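Local coordinates for protein imelysin (Bacteroides ovatus ATCC 8483, PDB 3OYV) that belongs to the imelysin family of predicted peptidases and is probably a cell-surface, metal-binding protein taking part in bacterial iron uptake, at residues A45-K51 against F290-E295; W119-Y125 against Q176-F182; N301-L307 against Q339-H345. Where two conformers were deposited one is given. Residues are numbered along the deposited sequence.

Interaction 1 (A45-K51 against F290-E295)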
loop_
_atom_site.group_PDB
_atom_site.type_symbol
_atom_site.label_atom_id
_atom_site.label_comp_id
_atom_site.label_asym_id
_atom_site.label_seq_id
_atom_site.Cartn_x
_atom_site.Cartn_y
_atom_site.Cartn_z
ATOM N N ALA A 45 -13.670 10.728 -0.685
ATOM C CA ALA A 45 -13.355 11.643 0.418
ATOM C C ALA A 45 -12.372 12.700 -0.088
ATOM O O ALA A 45 -12.486 13.873 0.229
ATOM C CB ALA A 45 -12.744 10.908 1.563
ATOM N N TRP A 46 -11.408 12.256 -0.900
ATOM C CA TRP A 46 -10.440 13.182 -1.490
ATOM C C TRP A 46 -11.010 14.019 -2.607
ATOM O O TRP A 46 -10.651 15.184 -2.762
ATOM C CB TRP A 46 -9.195 12.417 -1.988
ATOM C CG TRP A 46 -8.156 12.189 -0.916
ATOM C CD1 TRP A 46 -8.078 11.120 -0.054
ATOM C CD2 TRP A 46 -7.056 13.050 -0.572
ATOM N NE1 TRP A 46 -7.035 11.279 0.814
ATOM C CE2 TRP A 46 -6.380 12.446 0.502
ATOM C CE3 TRP A 46 -6.605 14.290 -1.037
ATOM C CZ2 TRP A 46 -5.230 13.008 1.071
ATOM C CZ3 TRP A 46 -5.462 14.831 -0.481
ATOM C CH2 TRP A 46 -4.803 14.218 0.560
ATOM N N ASN A 47 -11.814 13.399 -3.473
ATOM C CA ASN A 47 -12.183 14.015 -4.729
ATOM C C ASN A 47 -13.509 14.744 -4.742
ATOM O O ASN A 47 -13.714 15.626 -5.583
ATOM C CB ASN A 47 -12.221 12.941 -5.815
ATOM C CG ASN A 47 -12.433 13.523 -7.211
ATOM O OD1 ASN A 47 -11.620 14.325 -7.723
ATOM N ND2 ASN A 47 -13.502 13.086 -7.864
ATOM N N SER A 48 -14.398 14.376 -3.833
ATOM C CA SER A 48 -15.760 14.907 -3.861
ATOM C C SER A 48 -16.147 15.614 -2.563
ATOM O O SER A 48 -16.513 16.816 -2.574
ATOM C CB SER A 48 -16.749 13.770 -4.183
ATOM O OG SER A 48 -18.084 14.252 -4.163
ATOM N N SER A 49 -16.074 14.909 -1.455
ATOM C CA SER A 49 -16.552 15.458 -0.196
ATOM C C SER A 49 -16.014 14.704 0.983
ATOM O O SER A 49 -16.166 13.483 1.068
ATOM C CB SER A 49 -18.084 15.428 -0.181
ATOM O OG SER A 49 -18.627 15.892 1.051
ATOM N N TYR A 50 -15.383 15.435 1.899
ATOM C CA TYR A 50 -14.879 14.898 3.130
ATOM C C TYR A 50 -15.846 15.256 4.230
ATOM O O TYR A 50 -16.035 16.436 4.529
ATOM C CB TYR A 50 -13.502 15.495 3.388
ATOM C CG TYR A 50 -12.856 15.126 4.668
ATOM C CD1 TYR A 50 -12.433 13.820 4.908
ATOM C CD2 TYR A 50 -12.593 16.093 5.624
ATOM C CE1 TYR A 50 -11.774 13.478 6.067
ATOM C CE2 TYR A 50 -11.946 15.766 6.799
ATOM C CZ TYR A 50 -11.551 14.461 7.032
ATOM O OH TYR A 50 -10.913 14.166 8.200
ATOM N N LYS A 51 -16.459 14.221 4.795
ATOM C CA LYS A 51 -17.416 14.350 5.899
ATOM C C LYS A 51 -18.509 15.335 5.572
ATOM O O LYS A 51 -18.862 16.171 6.396
ATOM C CB LYS A 51 -16.640 14.774 7.140
ATOM C CG LYS A 51 -15.721 13.707 7.674
ATOM C CD LYS A 51 -14.828 14.272 8.750
ATOM C CE LYS A 51 -14.153 13.174 9.532
ATOM N NZ LYS A 51 -13.339 13.755 10.639
ATOM N N PHE A 290 -1.918 9.491 5.250
ATOM C CA PHE A 290 -2.455 10.522 6.107
ATOM C C PHE A 290 -3.800 10.967 5.588
ATOM O O PHE A 290 -4.197 10.614 4.485
ATOM C CB PHE A 290 -1.499 11.734 6.239
ATOM C CG PHE A 290 -1.392 12.590 5.006
ATOM C CD1 PHE A 290 -0.428 12.322 4.035
ATOM C CD2 PHE A 290 -2.204 13.682 4.849
ATOM C CE1 PHE A 290 -0.321 13.158 2.925
ATOM C CE2 PHE A 290 -2.120 14.497 3.741
ATOM C CZ PHE A 290 -1.171 14.247 2.794
ATOM N N GLY A 291 -4.529 11.725 6.398
ATOM C CA GLY A 291 -5.858 12.150 6.022
ATOM C C GLY A 291 -6.794 10.960 6.023
ATOM O O GLY A 291 -6.657 10.064 6.865
ATOM N N PRO A 292 -7.747 10.933 5.089
ATOM C CA PRO A 292 -8.768 9.876 5.086
ATOM C C PRO A 292 -8.295 8.458 5.302
ATOM O O PRO A 292 -8.883 7.725 6.106
ATOM C CB PRO A 292 -9.437 10.066 3.729
ATOM C CG PRO A 292 -9.380 11.546 3.511
ATOM C CD PRO A 292 -8.036 11.975 4.086
ATOM N N VAL A 293 -7.229 8.047 4.641
ATOM C CA VAL A 293 -6.808 6.641 4.761
ATOM C C VAL A 293 -6.304 6.328 6.183
ATOM O O VAL A 293 -6.299 5.177 6.591
ATOM C CB VAL A 293 -5.724 6.267 3.712
ATOM C CG1 VAL A 293 -4.355 6.881 4.120
ATOM C CG2 VAL A 293 -5.634 4.741 3.504
ATOM N N ASP A 294 -5.892 7.366 6.920
ATOM C CA ASP A 294 -5.323 7.216 8.258
ATOM C C ASP A 294 -6.349 7.539 9.337
ATOM O O ASP A 294 -5.968 7.833 10.481
ATOM C CB ASP A 294 -4.111 8.156 8.373
ATOM C CG ASP A 294 -3.279 7.956 9.626
ATOM O OD1 ASP A 294 -3.002 6.785 9.987
ATOM O OD2 ASP A 294 -2.842 9.004 10.191
ATOM N N GLU A 295 -7.638 7.503 8.978
ATOM C CA GLU A 295 -8.757 7.785 9.885
ATOM C C GLU A 295 -9.744 6.627 9.880
ATOM O O GLU A 295 -9.878 5.880 8.892
ATOM C CB GLU A 295 -9.453 9.069 9.453
ATOM C CG GLU A 295 -8.542 10.314 9.559
ATOM C CD GLU A 295 -9.077 11.601 8.938
ATOM O OE1 GLU A 295 -10.222 11.667 8.440
ATOM O OE2 GLU A 295 -8.304 12.596 8.967
HETATM O O HOH W 1 -5.646 9.482 2.499
HETATM O O HOH W 2 -11.866 11.019 11.319
#
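The mainly helical imelysin fold here joins the C-terminal end of helix 21-47, and the turn that follows it, to a 3-10 turn in the loop between helices 265-283 and 298-303. The turn ties itself together with two backbone bonds, Asp294 N to Gly291 O at 2.8 Å and Glu295 N to Pro292 O at 3.1 Å. Gly291 adopts a positive phi, and a CB there would clash with Pro292 CD, so glycine suits the entry to the turn. Pro292, with no N-H to satisfy, turns its apolar ring to the other segment: its CG lies 3.9 Å from Ala45 CB and 4.0 Å from Tyr50 CE1, and its CD is 3.5 Å from Trp46 NE1. Beside it the edge of the Trp46 indole reaches Phe290, CH2 to CE2 4.2 Å, while Tyr56 and Tyr242 pack against the same indole. Trp46 NE1 donates to water 1 at 2.8 Å; Val293 N donates to this water at 3.0 Å, and the water in turn donates a hydrogen bond to Phe290 O at 2.7 Å, so three buried polar groups share one solvent molecule. Nearer the surface, Tyr50 offers both a ring for Pro292 and a hydroxyl for a carboxylate: OH donates to Glu295 OE1 at 2.6 Å. Lys51 stays at 4.3 Å, NZ to Glu295 OE1, too far for a salt bridge. Its NZ gives a weak bond to Tyr50 OH at 3.5 Å and a better one to water 2 at 3.2 Å, and that water donates weakly to Glu295 OE1 at 3.4 Å.

Interaction 2 (W119-Y125 against Q176-F182)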
loop_
_atom_site.group_PDB
_atom_site.type_symbol
_atom_site.label_atom_id
_atom_site.label_comp_id
_atom_site.label_asym_id
_atom_site.label_seq_id
_atom_site.Cartn_x
_atom_site.Cartn_y
_atom_site.Cartn_z
ATOM N N TRP A 119 4.554 -14.181 -3.617
ATOM C CA TRP A 119 5.993 -13.895 -3.858
ATOM C C TRP A 119 6.187 -12.471 -4.383
ATOM O O TRP A 119 7.002 -12.194 -5.272
ATOM C CB TRP A 119 6.611 -14.919 -4.808
ATOM C CG TRP A 119 6.917 -16.253 -4.220
ATOM C CD1 TRP A 119 6.448 -16.769 -3.065
ATOM C CD2 TRP A 119 7.769 -17.243 -4.786
ATOM N NE1 TRP A 119 6.946 -18.020 -2.864
ATOM C CE2 TRP A 119 7.776 -18.333 -3.904
ATOM C CE3 TRP A 119 8.563 -17.298 -5.945
ATOM C CZ2 TRP A 119 8.526 -19.506 -4.158
ATOM C CZ3 TRP A 119 9.335 -18.457 -6.183
ATOM C CH2 TRP A 119 9.306 -19.537 -5.287
ATOM N N HIS A 120 5.398 -11.569 -3.839
ATOM C CA HIS A 120 5.295 -10.191 -4.321
ATOM C C HIS A 120 5.978 -9.173 -3.399
ATOM O O HIS A 120 5.925 -7.968 -3.642
ATOM C CB HIS A 120 3.779 -9.929 -4.514
ATOM C CG HIS A 120 3.418 -8.527 -4.860
ATOM N ND1 HIS A 120 3.727 -7.961 -6.078
ATOM C CD2 HIS A 120 2.727 -7.600 -4.169
ATOM C CE1 HIS A 120 3.280 -6.715 -6.095
ATOM N NE2 HIS A 120 2.645 -6.482 -4.954
ATOM N N SER A 121 6.601 -9.619 -2.310
ATOM C CA SER A 121 7.144 -8.673 -1.315
ATOM C C SER A 121 8.137 -7.682 -1.926
ATOM O O SER A 121 8.062 -6.502 -1.643
ATOM C CB SER A 121 7.785 -9.396 -0.101
ATOM O OG SER A 121 8.910 -10.152 -0.443
ATOM N N ARG A 122 9.095 -8.166 -2.721
ATOM C CA ARG A 122 10.055 -7.246 -3.328
ATOM C C ARG A 122 9.350 -6.126 -4.095
ATOM O O ARG A 122 9.669 -4.965 -3.948
ATOM C CB ARG A 122 11.015 -7.984 -4.265
ATOM C CG ARG A 122 12.075 -8.798 -3.537
ATOM C CD ARG A 122 12.748 -9.840 -4.422
ATOM N NE ARG A 122 13.397 -9.224 -5.587
ATOM C CZ ARG A 122 12.871 -9.103 -6.799
ATOM N NH1 ARG A 122 11.686 -9.602 -7.102
ATOM N NH2 ARG A 122 13.558 -8.461 -7.758
ATOM N N ASP A 123 8.413 -6.514 -4.955
ATOM C CA ASP A 123 7.753 -5.547 -5.802
ATOM C C ASP A 123 6.860 -4.605 -4.994
ATOM O O ASP A 123 6.800 -3.417 -5.270
ATOM C CB ASP A 123 6.980 -6.261 -6.916
ATOM C CG ASP A 123 7.871 -6.859 -7.993
ATOM O OD1 ASP A 123 9.052 -6.468 -8.083
ATOM O OD2 ASP A 123 7.345 -7.711 -8.751
ATOM N N ASP A 124 6.180 -5.146 -3.977
ATOM C CA ASP A 124 5.379 -4.372 -3.049
ATOM C C ASP A 124 6.238 -3.272 -2.422
ATOM O O ASP A 124 5.929 -2.079 -2.503
ATOM C CB ASP A 124 4.843 -5.379 -2.024
ATOM C CG ASP A 124 4.091 -4.771 -0.858
ATOM O OD1 ASP A 124 3.932 -3.547 -0.714
ATOM O OD2 ASP A 124 3.604 -5.591 -0.023
ATOM N N TYR A 125 7.341 -3.680 -1.804
ATOM C CA TYR A 125 8.133 -2.731 -1.022
ATOM C C TYR A 125 8.810 -1.716 -1.941
ATOM O O TYR A 125 8.973 -0.550 -1.568
ATOM C CB TYR A 125 9.168 -3.423 -0.126
ATOM C CG TYR A 125 8.669 -4.580 0.736
ATOM C CD1 TYR A 125 7.307 -4.782 1.016
ATOM C CD2 TYR A 125 9.587 -5.486 1.251
ATOM C CE1 TYR A 125 6.886 -5.888 1.747
ATOM C CE2 TYR A 125 9.176 -6.573 1.981
ATOM C CZ TYR A 125 7.827 -6.776 2.240
ATOM O OH TYR A 125 7.471 -7.923 2.942
ATOM N N GLN A 176 15.008 -4.435 -4.992
ATOM C CA GLN A 176 14.964 -5.290 -6.175
ATOM C C GLN A 176 16.122 -6.277 -6.266
ATOM O O GLN A 176 15.968 -7.346 -6.836
ATOM C CB GLN A 176 14.894 -4.444 -7.459
ATOM C CG GLN A 176 13.538 -3.759 -7.625
ATOM C CD GLN A 176 12.474 -4.735 -8.024
ATOM O OE1 GLN A 176 12.592 -5.423 -9.043
ATOM N NE2 GLN A 176 11.446 -4.871 -7.191
ATOM N N ASP A 177 17.254 -5.888 -5.698
ATOM C CA ASP A 177 18.414 -6.763 -5.703
ATOM C C ASP A 177 18.261 -7.993 -4.824
ATOM O O ASP A 177 18.974 -9.007 -5.069
ATOM C CB ASP A 177 19.691 -6.006 -5.323
ATOM C CG ASP A 177 20.276 -5.240 -6.496
ATOM O OD1 ASP A 177 19.920 -5.549 -7.642
ATOM O OD2 ASP A 177 21.100 -4.336 -6.262
ATOM N N ILE A 178 17.355 -7.931 -3.835
ATOM C CA ILE A 178 17.131 -9.105 -2.994
ATOM C C ILE A 178 16.755 -10.236 -3.932
ATOM O O ILE A 178 15.917 -10.064 -4.820
ATOM C CB ILE A 178 16.004 -8.876 -1.971
ATOM C CG1 ILE A 178 16.344 -7.762 -0.976
ATOM C CG2 ILE A 178 15.678 -10.212 -1.240
ATOM C CD1 ILE A 178 15.190 -7.309 -0.051
ATOM N N PRO A 179 17.376 -11.429 -3.783
ATOM C CA PRO A 179 16.974 -12.498 -4.688
ATOM C C PRO A 179 15.483 -12.859 -4.519
ATOM O O PRO A 179 14.970 -12.916 -3.401
ATOM C CB PRO A 179 17.903 -13.684 -4.300
ATOM C CG PRO A 179 19.065 -13.039 -3.650
ATOM C CD PRO A 179 18.535 -11.807 -2.948
ATOM N N GLN A 180 14.819 -13.076 -5.634
ATOM C CA GLN A 180 13.406 -13.428 -5.636
ATOM C C GLN A 180 13.227 -14.882 -5.219
ATOM O O GLN A 180 13.887 -15.752 -5.765
ATOM C CB GLN A 180 12.825 -13.199 -7.046
ATOM C CG GLN A 180 11.431 -13.737 -7.313
ATOM C CD GLN A 180 10.329 -12.989 -6.603
ATOM O OE1 GLN A 180 10.582 -12.060 -5.813
ATOM N NE2 GLN A 180 9.088 -13.351 -6.918
ATOM N N PRO A 181 12.314 -15.167 -4.271
ATOM C CA PRO A 181 11.533 -14.249 -3.461
ATOM C C PRO A 181 12.252 -13.902 -2.172
ATOM O O PRO A 181 12.994 -14.709 -1.624
ATOM C CB PRO A 181 10.282 -15.081 -3.164
ATOM C CG PRO A 181 10.840 -16.500 -3.043
ATOM C CD PRO A 181 11.914 -16.582 -4.059
ATOM N N PHE A 182 11.969 -12.734 -1.648
ATOM C CA PHE A 182 12.554 -12.300 -0.379
ATOM C C PHE A 182 12.319 -13.353 0.697
ATOM O O PHE A 182 13.211 -13.628 1.496
ATOM C CB PHE A 182 11.981 -10.922 0.028
ATOM C CG PHE A 182 12.248 -10.512 1.438
ATOM C CD1 PHE A 182 13.519 -10.563 2.000
ATOM C CD2 PHE A 182 11.205 -9.988 2.204
ATOM C CE1 PHE A 182 13.705 -10.148 3.308
ATOM C CE2 PHE A 182 11.389 -9.577 3.496
ATOM C CZ PHE A 182 12.648 -9.660 4.067
HETATM O O HOH W 3 9.626 -11.345 -3.210
HETATM O O HOH W 4 10.870 -8.013 -9.488
#
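Trp119 lays one face of its indole against Pro181, whose CG sits 3.6 Å from the centroid of the six-membered ring and 11° off its normal, a CH-pi contact that suits the compact, rigid proline ring. Pro181 follows a cis peptide bond. Alongside, Gln180 NE2 donates to Trp119 O at 2.9 Å. Arg122 is the polar hub. Its guanidinium lies between Gln180 CB on one face and Gln176 NE2 on the opposite one, and its protons are spent on the chain leaving helix 158-177: NH2 to Gln176 O at 2.8 Å, NH1 to Gln180 OE1 at 3.0 Å, and NE weakly to Ile178 O at 2.8 Å. In this helical fold, the first turn of helix 121-137 thus grips the C-terminal end of helix 158-177 and its extended exit, where backbone carbonyls no longer find helical donors and a long, many-handed arginine can reach them. Gln176 NE2 answers with a bond to Asp123 OD1 at 3.0 Å, and also binds Thr126 OG1. Water 4 receives from Arg122 NH1 at 3.0 Å and donates to Asp123 OD1 at 2.8 Å. On the buried side, Tyr125 CE2 meets Phe182 CD2 at 4.0 Å, with Val113 and Ile94 packed against both rings.

Interaction 3 (N301-L307 against Q339-H345)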
loop_
_atom_site.group_PDB
_atom_site.type_symbol
_atom_site.label_atom_id
_atom_site.label_comp_id
_atom_site.label_asym_id
_atom_site.label_seq_id
_atom_site.Cartn_x
_atom_site.Cartn_y
_atom_site.Cartn_z
ATOM N N ASN A 301 -8.432 -1.615 7.637
ATOM C CA ASN A 301 -9.558 -2.283 6.955
ATOM C C ASN A 301 -9.231 -2.710 5.528
ATOM O O ASN A 301 -9.867 -3.617 5.002
ATOM C CB ASN A 301 -10.787 -1.373 6.973
ATOM C CG ASN A 301 -11.612 -1.540 8.207
ATOM O OD1 ASN A 301 -11.346 -2.404 9.018
ATOM N ND2 ASN A 301 -12.648 -0.705 8.356
HETATM N N MSE A 302 -8.253 -2.053 4.934
HETATM C CA MSE A 302 -7.847 -2.342 3.559
HETATM C C MSE A 302 -6.611 -3.222 3.430
HETATM O O MSE A 302 -6.407 -3.862 2.393
HETATM C CB MSE A 302 -7.625 -1.037 2.835
HETATM C CG MSE A 302 -8.925 -0.269 2.709
HETATM SE SE MSE A 302 -8.714 1.390 1.671
HETATM C CE MSE A 302 -8.440 0.720 -0.075
ATOM N N ASP A 303 -5.761 -3.232 4.461
ATOM C CA ASP A 303 -4.407 -3.744 4.272
ATOM C C ASP A 303 -3.727 -4.256 5.530
ATOM O O ASP A 303 -2.531 -4.079 5.692
ATOM C CB ASP A 303 -3.535 -2.637 3.651
ATOM C CG ASP A 303 -2.250 -3.164 3.022
ATOM O OD1 ASP A 303 -2.269 -4.245 2.385
ATOM O OD2 ASP A 303 -1.224 -2.453 3.155
ATOM N N SER A 304 -4.453 -4.933 6.419
ATOM C CA SER A 304 -3.800 -5.453 7.593
ATOM C C SER A 304 -2.821 -6.540 7.250
ATOM O O SER A 304 -3.037 -7.338 6.334
ATOM C CB SER A 304 -4.800 -6.034 8.609
ATOM O OG SER A 304 -5.494 -5.012 9.281
ATOM N N TRP A 305 -1.751 -6.587 8.035
ATOM C CA TRP A 305 -0.770 -7.666 7.998
ATOM C C TRP A 305 -0.063 -7.655 9.350
ATOM O O TRP A 305 0.356 -6.599 9.784
ATOM C CB TRP A 305 0.246 -7.497 6.856
ATOM C CG TRP A 305 1.198 -8.638 6.829
ATOM C CD1 TRP A 305 2.448 -8.683 7.367
ATOM C CD2 TRP A 305 0.924 -9.948 6.350
ATOM N NE1 TRP A 305 2.989 -9.911 7.193
ATOM C CE2 TRP A 305 2.073 -10.716 6.569
ATOM C CE3 TRP A 305 -0.167 -10.535 5.707
ATOM C CZ2 TRP A 305 2.158 -12.046 6.199
ATOM C CZ3 TRP A 305 -0.091 -11.852 5.342
ATOM C CH2 TRP A 305 1.063 -12.605 5.576
ATOM N N PRO A 306 0.065 -8.807 10.020
ATOM C CA PRO A 306 -0.355 -10.159 9.677
ATOM C C PRO A 306 -1.860 -10.365 9.794
ATOM O O PRO A 306 -2.565 -9.493 10.260
ATOM C CB PRO A 306 0.382 -11.027 10.703
ATOM C CG PRO A 306 0.555 -10.173 11.845
ATOM C CD PRO A 306 0.797 -8.787 11.306
ATOM N N LEU A 307 -2.307 -11.521 9.338
ATOM C CA LEU A 307 -3.698 -11.921 9.373
ATOM C C LEU A 307 -3.924 -12.930 10.497
ATOM O O LEU A 307 -2.983 -13.559 10.968
ATOM C CB LEU A 307 -4.089 -12.597 8.057
ATOM C CG LEU A 307 -3.858 -11.763 6.792
ATOM C CD1 LEU A 307 -4.202 -12.557 5.540
ATOM C CD2 LEU A 307 -4.653 -10.450 6.870
ATOM N N GLN A 339 -10.577 -6.602 10.890
ATOM C CA GLN A 339 -9.394 -6.141 10.150
ATOM C C GLN A 339 -8.468 -7.281 9.743
ATOM O O GLN A 339 -8.006 -7.328 8.589
ATOM C CB GLN A 339 -8.655 -5.097 11.005
ATOM C CG GLN A 339 -9.411 -3.785 11.100
ATOM C CD GLN A 339 -8.826 -2.788 12.050
ATOM O OE1 GLN A 339 -7.892 -3.094 12.792
ATOM N NE2 GLN A 339 -9.368 -1.568 12.027
ATOM N N ASN A 340 -8.217 -8.223 10.645
ATOM C CA ASN A 340 -7.247 -9.273 10.406
ATOM C C ASN A 340 -7.758 -10.487 9.601
ATOM O O ASN A 340 -7.042 -11.462 9.422
ATOM C CB ASN A 340 -6.553 -9.691 11.715
ATOM C CG ASN A 340 -7.476 -10.361 12.678
ATOM O OD1 ASN A 340 -8.607 -10.704 12.331
ATOM N ND2 ASN A 340 -6.992 -10.580 13.918
ATOM N N VAL A 341 -8.993 -10.393 9.107
ATOM C CA VAL A 341 -9.529 -11.371 8.152
ATOM C C VAL A 341 -10.175 -10.671 6.953
ATOM O O VAL A 341 -11.003 -11.251 6.260
ATOM C CB VAL A 341 -10.509 -12.366 8.832
ATOM C CG1 VAL A 341 -9.781 -13.207 9.903
ATOM C CG2 VAL A 341 -11.745 -11.635 9.376
ATOM N N ARG A 342 -9.728 -9.458 6.648
ATOM C CA ARG A 342 -10.178 -8.769 5.434
ATOM C C ARG A 342 -8.953 -8.140 4.740
ATOM O O ARG A 342 -7.791 -8.441 5.074
ATOM C CB ARG A 342 -11.246 -7.721 5.764
ATOM C CG ARG A 342 -10.716 -6.588 6.602
ATOM C CD ARG A 342 -11.831 -5.727 7.128
ATOM N NE ARG A 342 -12.353 -4.702 6.214
ATOM C CZ ARG A 342 -13.486 -4.022 6.371
ATOM N NH1 ARG A 342 -14.378 -4.328 7.330
ATOM N NH2 ARG A 342 -13.773 -3.047 5.547
ATOM N N GLY A 343 -9.244 -7.279 3.781
ATOM C CA GLY A 343 -8.228 -6.518 3.106
ATOM C C GLY A 343 -7.498 -7.258 2.022
ATOM O O GLY A 343 -7.720 -8.451 1.765
ATOM N N PHE A 344 -6.549 -6.534 1.417
ATOM C CA PHE A 344 -5.795 -7.075 0.306
ATOM C C PHE A 344 -5.128 -8.424 0.608
ATOM O O PHE A 344 -5.058 -9.292 -0.249
ATOM C CB PHE A 344 -4.725 -6.097 -0.141
ATOM C CG PHE A 344 -5.207 -4.990 -1.055
ATOM C CD1 PHE A 344 -5.628 -5.310 -2.336
ATOM C CD2 PHE A 344 -5.171 -3.649 -0.661
ATOM C CE1 PHE A 344 -5.986 -4.333 -3.200
ATOM C CE2 PHE A 344 -5.538 -2.646 -1.545
ATOM C CZ PHE A 344 -5.985 -2.999 -2.817
ATOM N N HIS A 345 -4.561 -8.570 1.814
ATOM C CA HIS A 345 -3.824 -9.770 2.096
ATOM C C HIS A 345 -4.712 -10.990 2.372
ATOM O O HIS A 345 -4.295 -12.109 2.168
ATOM C CB HIS A 345 -2.794 -9.537 3.178
ATOM C CG HIS A 345 -1.758 -8.551 2.759
ATOM N ND1 HIS A 345 -0.899 -8.781 1.700
ATOM C CD2 HIS A 345 -1.452 -7.334 3.247
ATOM C CE1 HIS A 345 -0.107 -7.729 1.558
ATOM N NE2 HIS A 345 -0.441 -6.830 2.470
HETATM O O HOH W 5 -5.128 -7.450 4.409
HETATM O O HOH W 6 -7.301 -5.706 6.259
#
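Gln339 sets its CG 3.2 Å from Asn301 OD1, and its carbonyl O accepts from water 6 at 2.9 Å, which itself accepts a hydrogen bond from Ser304 N at 3.0 Å. Asn340 O lies 3.4 Å from Leu307 CA. Arg342 then donates through NE to Asn301 O at 3.0 Å, with Asn301 CG over one face of its guanidinium, while its other nitrogens form salt bridges with Glu336 and Asp38. Gly343 has positive phi, and a CB would clash with Met302 O, so glycine suits so close a crossing. Phe344 N donates to that same Met302 O (selenomethionine) at 2.8 Å, its ring packing toward Leu35 and Leu245. His345 receives the edge of Trp305 on its face, centroids 5.3 Å apart and planes at 65°, and its N donates to water 5 at 2.9 Å. His345 ND1 bonds Glu348 OE1, and NE2 an unidentified ligand: together Gly343, His345 and Glu348 form the GxHxxE motif characteristic of imelysins, consistent with a putative metal-binding site.

In the fold
All three contacts are partly buried, yet interaction 3 lies nearest the chain's centre, about 11 Å away, whereas interactions 1 and 2 sit farther out on opposite sides, their centres 31 Å apart. Helix 21-47 supplies a segment of interaction 1 and packs against interaction 3; helix 71-102 touches interactions 1 and 2, and Glu114 and Ser115 touch both 2 and 3. The chemistry follows place. Interaction 1 rests on proline and aromatic packing with a hydroxyl-carboxylate bond, interaction 2 on one arginine collecting backbone carbonyls, and interaction 3 on tight backbone crossing beside a histidine. Arg279 binds Asp303 and, weakly, Asp124, so interactions 2 and 3 approach a common polar region.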